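Local coordinates for protein putative metal-dependent isothiocyanate hydrolase SaxA (Pectobacterium carotovorum, PDB 6BRM) that probably hydrolyses isothiocyanates at a site holding two zinc ions, within a metallo-beta-lactamase-like fold, at residues T4-A9 against A49-V54; K18-D23 against A62-H67; E156-I161 against K179-V184. One frame throughout, in Å; residues are numbered along the deposited sequence.

Interaction 1 (T4-A9 against A49-V54)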
loop_
_atom_site.group_PDB
_atom_site.type_symbol
_atom_site.label_atom_id
_atom_site.label_comp_id
_atom_site.label_asym_id
_atom_site.label_seq_id
_atom_site.Cartn_x
_atom_site.Cartn_y
_atom_site.Cartn_z
ATOM N N THR B 4 -26.138 6.095 -8.861
ATOM C CA THR B 4 -26.321 6.567 -10.233
ATOM C C THR B 4 -24.957 6.805 -10.871
ATOM O O THR B 4 -24.158 7.577 -10.347
ATOM C CB THR B 4 -27.120 7.891 -10.280
ATOM O OG1 THR B 4 -28.228 7.833 -9.373
ATOM C CG2 THR B 4 -27.636 8.174 -11.687
ATOM N N GLN B 5 -24.687 6.135 -11.990
ATOM C CA GLN B 5 -23.535 6.467 -12.828
ATOM C C GLN B 5 -23.871 7.770 -13.547
ATOM O O GLN B 5 -24.932 7.870 -14.172
ATOM C CB GLN B 5 -23.265 5.345 -13.842
ATOM C CG GLN B 5 -22.089 5.567 -14.799
ATOM C CD GLN B 5 -20.736 5.629 -14.109
ATOM O OE1 GLN B 5 -20.567 5.147 -12.989
ATOM N NE2 GLN B 5 -19.761 6.217 -14.785
ATOM N N ILE B 6 -22.991 8.767 -13.430
ATOM C CA ILE B 6 -23.138 10.037 -14.154
ATOM C C ILE B 6 -22.248 9.977 -15.402
ATOM O O ILE B 6 -22.752 9.701 -16.489
ATOM C CB ILE B 6 -22.835 11.262 -13.249
ATOM C CG1 ILE B 6 -23.829 11.336 -12.077
ATOM C CG2 ILE B 6 -22.849 12.562 -14.050
ATOM C CD1 ILE B 6 -25.247 11.744 -12.440
ATOM N N ARG B 7 -20.942 10.209 -15.244
ATOM C CA ARG B 7 -19.960 10.048 -16.330
ATOM C C ARG B 7 -18.541 10.012 -15.750
ATOM O O ARG B 7 -18.211 10.809 -14.871
ATOM C CB ARG B 7 -20.098 11.156 -17.393
ATOM C CG ARG B 7 -19.858 12.579 -16.896
ATOM C CD ARG B 7 -18.536 13.173 -17.380
ATOM N NE ARG B 7 -18.702 13.953 -18.612
ATOM C CZ ARG B 7 -19.106 15.227 -18.682
ATOM N NH1 ARG B 7 -19.409 15.926 -17.589
ATOM N NH2 ARG B 7 -19.212 15.817 -19.871
ATOM N N ASN B 8 -17.722 9.085 -16.248
ATOM C CA ASN B 8 -16.397 8.776 -15.684
ATOM C C ASN B 8 -16.567 8.244 -14.243
ATOM O O ASN B 8 -17.389 7.347 -14.038
ATOM C CB ASN B 8 -15.438 9.979 -15.815
ATOM C CG ASN B 8 -13.967 9.575 -15.767
ATOM O OD1 ASN B 8 -13.537 8.640 -16.449
ATOM N ND2 ASN B 8 -13.187 10.287 -14.962
ATOM N N ALA B 9 -15.818 8.762 -13.262
ATOM C CA ALA B 9 -15.950 8.343 -11.861
ATOM C C ALA B 9 -16.973 9.183 -11.094
ATOM O O ALA B 9 -17.178 8.963 -9.896
ATOM C CB ALA B 9 -14.597 8.410 -11.170
ATOM N N ALA B 49 -21.358 14.201 -23.091
ATOM C CA ALA B 49 -22.016 15.217 -22.265
ATOM C C ALA B 49 -22.547 14.621 -20.959
ATOM O O ALA B 49 -22.467 13.411 -20.738
ATOM C CB ALA B 49 -23.154 15.866 -23.041
ATOM N N LEU B 50 -23.085 15.483 -20.098
ATOM C CA LEU B 50 -23.779 15.040 -18.888
ATOM C C LEU B 50 -25.144 14.448 -19.260
ATOM O O LEU B 50 -25.884 15.054 -20.037
ATOM C CB LEU B 50 -23.986 16.205 -17.917
ATOM C CG LEU B 50 -22.736 16.787 -17.256
ATOM C CD1 LEU B 50 -23.029 18.165 -16.679
ATOM C CD2 LEU B 50 -22.208 15.853 -16.175
ATOM N N PRO B 51 -25.493 13.277 -18.689
ATOM C CA PRO B 51 -26.794 12.670 -18.989
ATOM C C PRO B 51 -27.986 13.349 -18.295
ATOM O O PRO B 51 -29.131 13.041 -18.628
ATOM C CB PRO B 51 -26.624 11.235 -18.486
ATOM C CG PRO B 51 -25.679 11.363 -17.344
ATOM C CD PRO B 51 -24.752 12.499 -17.677
ATOM N N VAL B 52 -27.713 14.240 -17.337
ATOM C CA VAL B 52 -28.737 15.023 -16.638
ATOM C C VAL B 52 -28.229 16.455 -16.436
ATOM O O VAL B 52 -27.028 16.697 -16.569
ATOM C CB VAL B 52 -29.092 14.393 -15.267
ATOM C CG1 VAL B 52 -29.994 13.180 -15.452
ATOM C CG2 VAL B 52 -27.838 14.023 -14.481
ATOM N N PRO B 53 -29.136 17.411 -16.121
ATOM C CA PRO B 53 -28.677 18.777 -15.821
ATOM C C PRO B 53 -27.899 18.875 -14.508
ATOM O O PRO B 53 -28.022 18.001 -13.648
ATOM C CB PRO B 53 -29.982 19.582 -15.739
ATOM C CG PRO B 53 -31.031 18.577 -15.423
ATOM C CD PRO B 53 -30.609 17.331 -16.143
ATOM N N VAL B 54 -27.109 19.937 -14.371
ATOM C CA VAL B 54 -26.283 20.152 -13.170
ATOM C C VAL B 54 -27.088 20.390 -11.886
ATOM O O VAL B 54 -26.611 20.068 -10.798
ATOM C CB VAL B 54 -25.261 21.305 -13.342
ATOM C CG1 VAL B 54 -24.320 21.018 -14.506
ATOM C CG2 VAL B 54 -25.952 22.662 -13.499
#
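Ile6 presents its two branches to a groove formed by three consecutive residues of 49-54. Its CG2 meets Leu50 CD2 at 4.0 Å and sits close to the ring carbon CD of Pro51, while Ile6 CD1 reaches forward to Val52 CG2, also at 4.0 Å. With CG1 beside its own backbone N (chi1 -62°), Ile6 splays these methyls over neighbouring hollows. The Pro51 ring lies against the strand backbone, its CG 3.5 Å from Ile6 O, and crosses the Ile6 side chain at about a right angle. Leu57 of helix 54-58 touches both Ile6 and Val52.

A classic beta bulge, in which Ile6 and Arg7 share Thr10 as partner on the neighbouring strand, precedes the second bump, Arg7. Its chain bends at chi2 and chi3, and one guanidinium face covers Ala49 C and Leu50 N. Leu50 CD2 lies between the Ile6 CG2 methyl and this guanidinium.

No hydrogen bond joins the two segments, so their pairing rests on apolar shape at Ile6. Arg7 instead donates NH2 to the carbonyls of Val48 and Ala27, and NH1 to that of Met25. These backbone oxygens, from the same long loop that carries 49-54, probably offset its buried charge and hold the loop against the strand end.

Interaction 2 (K18-D23 against A62-H67). With ZN (zinc ion), chain L.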
loop_
_atom_site.group_PDB
_atom_site.type_symbol
_atom_site.label_atom_id
_atom_site.label_comp_id
_atom_site.label_asym_id
_atom_site.label_seq_id
_atom_site.Cartn_x
_atom_site.Cartn_y
_atom_site.Cartn_z
ATOM N N LYS B 18 -29.154 9.772 3.091
ATOM C CA LYS B 18 -28.267 10.901 2.764
ATOM C C LYS B 18 -27.783 10.752 1.329
ATOM O O LYS B 18 -27.563 9.631 0.873
ATOM C CB LYS B 18 -27.048 10.936 3.694
ATOM C CG LYS B 18 -27.366 10.996 5.181
ATOM C CD LYS B 18 -28.063 12.294 5.576
ATOM C CE LYS B 18 -28.307 12.380 7.079
ATOM N NZ LYS B 18 -28.946 11.160 7.653
ATOM N N LYS B 19 -27.619 11.878 0.631
ATOM C CA LYS B 19 -27.118 11.899 -0.749
ATOM C C LYS B 19 -25.707 12.482 -0.813
ATOM O O LYS B 19 -25.419 13.492 -0.169
ATOM C CB LYS B 19 -28.035 12.735 -1.637
ATOM C CG LYS B 19 -29.401 12.119 -1.889
ATOM C CD LYS B 19 -30.153 12.866 -2.984
ATOM C CE LYS B 19 -29.664 12.481 -4.375
ATOM N NZ LYS B 19 -30.360 13.231 -5.457
ATOM N N PHE B 20 -24.841 11.841 -1.598
ATOM C CA PHE B 20 -23.474 12.308 -1.833
ATOM C C PHE B 20 -23.236 12.438 -3.327
ATOM O O PHE B 20 -23.868 11.740 -4.117
ATOM C CB PHE B 20 -22.452 11.318 -1.266
ATOM C CG PHE B 20 -22.703 10.937 0.161
ATOM C CD1 PHE B 20 -22.408 11.826 1.191
ATOM C CD2 PHE B 20 -23.241 9.700 0.480
ATOM C CE1 PHE B 20 -22.640 11.483 2.514
ATOM C CE2 PHE B 20 -23.476 9.350 1.801
ATOM C CZ PHE B 20 -23.174 10.242 2.819
ATOM N N LEU B 21 -22.322 13.335 -3.696
ATOM C CA LEU B 21 -21.816 13.449 -5.060
ATOM C C LEU B 21 -20.316 13.192 -4.997
ATOM O O LEU B 21 -19.568 14.028 -4.493
ATOM C CB LEU B 21 -22.121 14.843 -5.628
ATOM C CG LEU B 21 -21.542 15.269 -6.986
ATOM C CD1 LEU B 21 -21.939 14.338 -8.121
ATOM C CD2 LEU B 21 -21.978 16.693 -7.299
ATOM N N ILE B 22 -19.886 12.030 -5.493
ATOM C CA ILE B 22 -18.480 11.631 -5.449
ATOM C C ILE B 22 -17.797 12.037 -6.753
ATOM O O ILE B 22 -18.264 11.671 -7.831
ATOM C CB ILE B 22 -18.321 10.102 -5.217
ATOM C CG1 ILE B 22 -18.887 9.698 -3.841
ATOM C CG2 ILE B 22 -16.857 9.674 -5.341
ATOM C CD1 ILE B 22 -20.267 9.077 -3.887
ATOM N N ASP B 23 -16.696 12.786 -6.638
ATOM C CA ASP B 23 -15.830 13.159 -7.766
ATOM C C ASP B 23 -16.561 13.871 -8.921
ATOM O O ASP B 23 -16.713 13.303 -10.006
ATOM C CB ASP B 23 -15.073 11.924 -8.276
ATOM C CG ASP B 23 -14.145 11.329 -7.226
ATOM O OD1 ASP B 23 -14.242 11.713 -6.040
ATOM O OD2 ASP B 23 -13.314 10.472 -7.591
ATOM N N ALA B 62 -23.393 16.383 0.852
ATOM C CA ALA B 62 -21.962 16.690 0.785
ATOM C C ALA B 62 -21.298 16.107 -0.462
ATOM O O ALA B 62 -21.785 15.141 -1.043
ATOM C CB ALA B 62 -21.260 16.183 2.036
ATOM N N VAL B 63 -20.180 16.715 -0.852
ATOM C CA VAL B 63 -19.358 16.261 -1.973
ATOM C C VAL B 63 -18.163 15.492 -1.403
ATOM O O VAL B 63 -17.654 15.841 -0.337
ATOM C CB VAL B 63 -18.877 17.466 -2.822
ATOM C CG1 VAL B 63 -17.936 17.034 -3.936
ATOM C CG2 VAL B 63 -20.068 18.216 -3.413
ATOM N N ILE B 64 -17.723 14.450 -2.109
ATOM C CA ILE B 64 -16.562 13.657 -1.689
ATOM C C ILE B 64 -15.542 13.605 -2.830
ATOM O O ILE B 64 -15.864 13.152 -3.926
ATOM C CB ILE B 64 -16.960 12.226 -1.250
ATOM C CG1 ILE B 64 -18.162 12.264 -0.288
ATOM C CG2 ILE B 64 -15.779 11.531 -0.575
ATOM C CD1 ILE B 64 -18.696 10.906 0.117
ATOM N N LEU B 65 -14.322 14.082 -2.561
ATOM C CA LEU B 65 -13.212 14.062 -3.520
ATOM C C LEU B 65 -12.184 13.011 -3.106
ATOM O O LEU B 65 -11.550 13.143 -2.053
ATOM C CB LEU B 65 -12.524 15.434 -3.585
ATOM C CG LEU B 65 -13.037 16.501 -4.562
ATOM C CD1 LEU B 65 -14.538 16.418 -4.796
ATOM C CD2 LEU B 65 -12.655 17.888 -4.059
ATOM N N THR B 66 -12.018 11.985 -3.946
ATOM C CA THR B 66 -10.992 10.959 -3.742
ATOM C C THR B 66 -9.597 11.536 -3.987
ATOM O O THR B 66 -8.645 11.176 -3.297
ATOM C CB THR B 66 -11.198 9.740 -4.662
ATOM O OG1 THR B 66 -11.143 10.144 -6.038
ATOM C CG2 THR B 66 -12.538 9.067 -4.375
ATOM N N HIS B 67 -9.495 12.404 -4.994
ATOM C CA HIS B 67 -8.282 13.184 -5.281
ATOM C C HIS B 67 -8.610 14.322 -6.260
ATOM O O HIS B 67 -9.745 14.424 -6.737
ATOM C CB HIS B 67 -7.139 12.294 -5.811
ATOM C CG HIS B 67 -7.449 11.561 -7.083
ATOM N ND1 HIS B 67 -8.657 10.944 -7.324
ATOM C CD2 HIS B 67 -6.676 11.302 -8.165
ATOM C CE1 HIS B 67 -8.624 10.359 -8.509
ATOM N NE2 HIS B 67 -7.433 10.563 -9.043
HETATM ZN ZN ZN L . -6.617 9.937 -11.001
HETATM O O HOH W 1 -7.489 10.691 -12.860
#
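Asp23 and Thr66 meet where the parallel strands 18-22 and 62-64 of a beta-alpha-beta unit run out, at the start of the HxHxDH zinc-binding motif, whose first histidine is His67. The Asp23 carboxylate takes two bonds from one residue: Thr66 N donates to Asp23 OD1 (3.1 Å) and Thr66 OG1 to Asp23 OD2 (2.7 Å). Both donors come in on the syn sides, 25° and 20° out of the carboxylate plane, so the two oxygens grip backbone and side chain of Thr66 together. Thr66 OG1, placed between its backbone N and carbonyl carbon (chi1 60°), in turn accepts from His67 ND1 at 2.9 Å, nearly in the imidazole plane. That second-shell bond fixes the rotation of the ring whose other nitrogen, NE2, binds zinc at 2.2 Å. A water, His69, His128 and Asp164 complete this metal's shell. Asp23 OD2 also accepts from His72 ND1, a ligand of the second zinc, and so links the second shells of the two zinc ions, which Asp164 bridges directly.

Behind the site the strands pair in register. Leu21 N bonds to Ala62 O, Ile64 N to Leu21 O (3.0 Å) and Asp23 N to Ile64 O (2.9 Å). On one face Ile22 and Ile64 lie side by side, and Ile64 CD1 approaches Phe20 CD1 at 4.0 Å; on the other, Leu21 and Val63 are paired.

The pair lies within a mixed sheet, between strand 10-15 beside 18-22 and strand 87-89 beside 62-64. Phe151 and Leu149 of strand 148-152, in the second sheet, cover the Phe20 and Ile64 face, and the beta-alpha-beta crossover from strand 18-22 to strand 62-64 runs through helix 54-58.

Interaction 3 (E156-I161 against K179-V184)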
loop_
_atom_site.group_PDB
_atom_site.type_symbol
_atom_site.label_atom_id
_atom_site.label_comp_id
_atom_site.label_asym_id
_atom_site.label_seq_id
_atom_site.Cartn_x
_atom_site.Cartn_y
_atom_site.Cartn_z
ATOM N N GLU B 156 -28.715 -1.406 5.284
ATOM C CA GLU B 156 -28.091 -1.062 4.005
ATOM C C GLU B 156 -26.876 -1.964 3.759
ATOM O O GLU B 156 -26.112 -2.247 4.683
ATOM C CB GLU B 156 -27.668 0.415 4.001
ATOM C CG GLU B 156 -27.628 1.058 2.621
ATOM C CD GLU B 156 -28.900 1.814 2.261
ATOM O OE1 GLU B 156 -29.660 1.329 1.398
ATOM O OE2 GLU B 156 -29.142 2.898 2.833
ATOM N N LYS B 157 -26.704 -2.418 2.519
ATOM C CA LYS B 157 -25.542 -3.232 2.153
ATOM C C LYS B 157 -24.271 -2.388 2.145
ATOM O O LYS B 157 -24.327 -1.156 2.035
ATOM C CB LYS B 157 -25.737 -3.884 0.781
ATOM C CG LYS B 157 -26.876 -4.892 0.730
ATOM C CD LYS B 157 -26.916 -5.614 -0.605
ATOM C CE LYS B 157 -27.751 -6.880 -0.535
ATOM N NZ LYS B 157 -27.663 -7.653 -1.807
ATOM N N THR B 158 -23.132 -3.065 2.260
ATOM C CA THR B 158 -21.826 -2.414 2.298
ATOM C C THR B 158 -21.335 -2.183 0.872
ATOM O O THR B 158 -21.312 -3.119 0.069
ATOM C CB THR B 158 -20.802 -3.284 3.061
ATOM O OG1 THR B 158 -21.328 -3.623 4.353
ATOM C CG2 THR B 158 -19.476 -2.548 3.237
ATOM N N ILE B 159 -20.931 -0.949 0.565
ATOM C CA ILE B 159 -20.424 -0.594 -0.776
ATOM C C ILE B 159 -18.994 -0.066 -0.669
ATOM O O ILE B 159 -18.679 0.691 0.246
ATOM C CB ILE B 159 -21.333 0.417 -1.540
ATOM C CG1 ILE B 159 -20.692 0.801 -2.886
ATOM C CG2 ILE B 159 -21.593 1.673 -0.726
ATOM C CD1 ILE B 159 -21.616 1.453 -3.894
ATOM N N TYR B 160 -18.153 -0.472 -1.623
ATOM C CA TYR B 160 -16.749 -0.055 -1.701
ATOM C C TYR B 160 -16.466 0.601 -3.051
ATOM O O TYR B 160 -16.477 -0.073 -4.075
ATOM C CB TYR B 160 -15.841 -1.279 -1.495
ATOM C CG TYR B 160 -14.337 -1.052 -1.618
ATOM C CD1 TYR B 160 -13.741 0.163 -1.264
ATOM C CD2 TYR B 160 -13.505 -2.080 -2.051
ATOM C CE1 TYR B 160 -12.367 0.350 -1.364
ATOM C CE2 TYR B 160 -12.131 -1.903 -2.147
ATOM C CZ TYR B 160 -11.568 -0.687 -1.803
ATOM O OH TYR B 160 -10.209 -0.509 -1.906
ATOM N N ILE B 161 -16.240 1.915 -3.048
ATOM C CA ILE B 161 -15.729 2.623 -4.223
ATOM C C ILE B 161 -14.204 2.588 -4.152
ATOM O O ILE B 161 -13.606 3.309 -3.351
ATOM C CB ILE B 161 -16.246 4.081 -4.298
ATOM C CG1 ILE B 161 -17.769 4.098 -4.535
ATOM C CG2 ILE B 161 -15.523 4.866 -5.396
ATOM C CD1 ILE B 161 -18.592 4.433 -3.313
ATOM N N LYS B 179 -15.448 -6.814 3.292
ATOM C CA LYS B 179 -16.280 -7.806 2.584
ATOM C C LYS B 179 -17.519 -7.196 1.912
ATOM O O LYS B 179 -18.653 -7.552 2.254
ATOM C CB LYS B 179 -16.671 -8.954 3.529
ATOM C CG LYS B 179 -15.475 -9.657 4.167
ATOM C CD LYS B 179 -15.685 -11.157 4.321
ATOM C CE LYS B 179 -15.468 -11.896 3.008
ATOM N NZ LYS B 179 -15.420 -13.373 3.186
ATOM N N PRO B 180 -17.305 -6.272 0.953
ATOM C CA PRO B 180 -18.440 -5.566 0.358
ATOM C C PRO B 180 -19.253 -6.444 -0.586
ATOM O O PRO B 180 -18.677 -7.217 -1.350
ATOM C CB PRO B 180 -17.781 -4.417 -0.428
ATOM C CG PRO B 180 -16.318 -4.477 -0.124
ATOM C CD PRO B 180 -16.039 -5.873 0.313
ATOM N N GLU B 181 -20.577 -6.324 -0.521
ATOM C CA GLU B 181 -21.459 -6.944 -1.516
ATOM C C GLU B 181 -21.381 -6.203 -2.863
ATOM O O GLU B 181 -21.638 -6.793 -3.910
ATOM C CB GLU B 181 -22.915 -6.996 -1.020
ATOM C CG GLU B 181 -23.147 -7.892 0.196
ATOM C CD GLU B 181 -23.262 -7.122 1.505
ATOM O OE1 GLU B 181 -24.375 -6.650 1.828
ATOM O OE2 GLU B 181 -22.245 -7.001 2.221
ATOM N N ILE B 182 -21.031 -4.915 -2.820
ATOM C CA ILE B 182 -20.880 -4.077 -4.013
ATOM C C ILE B 182 -19.478 -3.466 -4.043
ATOM O O ILE B 182 -19.080 -2.774 -3.103
ATOM C CB ILE B 182 -21.917 -2.929 -4.022
ATOM C CG1 ILE B 182 -23.349 -3.484 -3.951
ATOM C CG2 ILE B 182 -21.756 -2.055 -5.265
ATOM C CD1 ILE B 182 -24.349 -2.487 -3.413
ATOM N N VAL B 183 -18.746 -3.716 -5.126
ATOM C CA VAL B 183 -17.421 -3.129 -5.344
ATOM C C VAL B 183 -17.455 -2.321 -6.642
ATOM O O VAL B 183 -17.581 -2.897 -7.722
ATOM C CB VAL B 183 -16.322 -4.215 -5.411
ATOM C CG1 VAL B 183 -14.936 -3.587 -5.458
ATOM C CG2 VAL B 183 -16.416 -5.142 -4.206
ATOM N N VAL B 184 -17.350 -0.994 -6.528
ATOM C CA VAL B 184 -17.348 -0.098 -7.689
ATOM C C VAL B 184 -15.902 0.146 -8.134
ATOM O O VAL B 184 -15.117 0.747 -7.395
ATOM C CB VAL B 184 -18.036 1.257 -7.385
ATOM C CG1 VAL B 184 -18.194 2.081 -8.661
ATOM C CG2 VAL B 184 -19.391 1.042 -6.725
#
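Ile159 CD1 rests over the CG2 methyls of two side chains of the partner strand, 3.8 Å from Ile182 CG2 and 3.6 Å from Val184 CG2. Its CG1 stands anti to the backbone N (chi1 176°), which carries the tip across both. Further along the same face, Ile161 CG1 lies beside Val184 CB at 4.0 Å, the two side chains pointing the same way. On the other face Tyr160 packs against Pro180 and Val183, again side by side: Tyr160 CB touches Pro180 CG at 3.5 Å, and Tyr160 CD2 lies obliquely against Val183 CG1.

Backbone bonds set this register. Tyr160 N donates to Ile182 O (2.9 Å) and Val184 N to Tyr160 O (2.8 Å), each with an N-H...O angle of 158°. Toward Thr158 the bonding is weaker: its O has two weak donors, Glu181 N and Ile182 N. There Glu181 OE1 lies against the aliphatic shaft of Lys157, 3.2 Å from its CG, while Lys157 NZ stays 5.0 Å from Glu181 OE1 and forms no salt bridge with it.

Outward, Tyr15 and Leu13 of strand 10-15 touch Ile159 and Ile161 respectively, bringing the first sheet onto that face, and Met1 touches Ile159 and Ile182. Ser174 and Leu175 of helix 169-178 meet Tyr160, and Leu175 also meets Val183. The parallel strands 159-163 and 182-186, joined through helix 169-178, make a beta-alpha-beta unit, its helix on the outer face and its inner face against the other sheet, as in the alpha-beta-beta-alpha sandwich of metallo-beta-lactamase relatives.

How the interactions relate
Interactions 1 and 2 both reach the first sheet, interaction 1 through strand 2-7 alone; interaction 3 belongs to the other. The first two have centres 14 Å apart and touch where Ala9 O approaches Asp23 CB at 4.0 Å; along the chain their segments alternate. Interaction 3 follows both in sequence, its centre 16 Å from that of interaction 2, with nearest atoms about 5 Å apart. Of the three, interaction 2 supplies a zinc ligand directly, and its Asp23 side chain is about 7 Å from the other zinc ion. Measured from side chain to zinc ion, Arg7 of interaction 1 and Ile161 of interaction 3 are each about 11 Å away; Ile161 precedes the zinc ligand Asp164 by three residues.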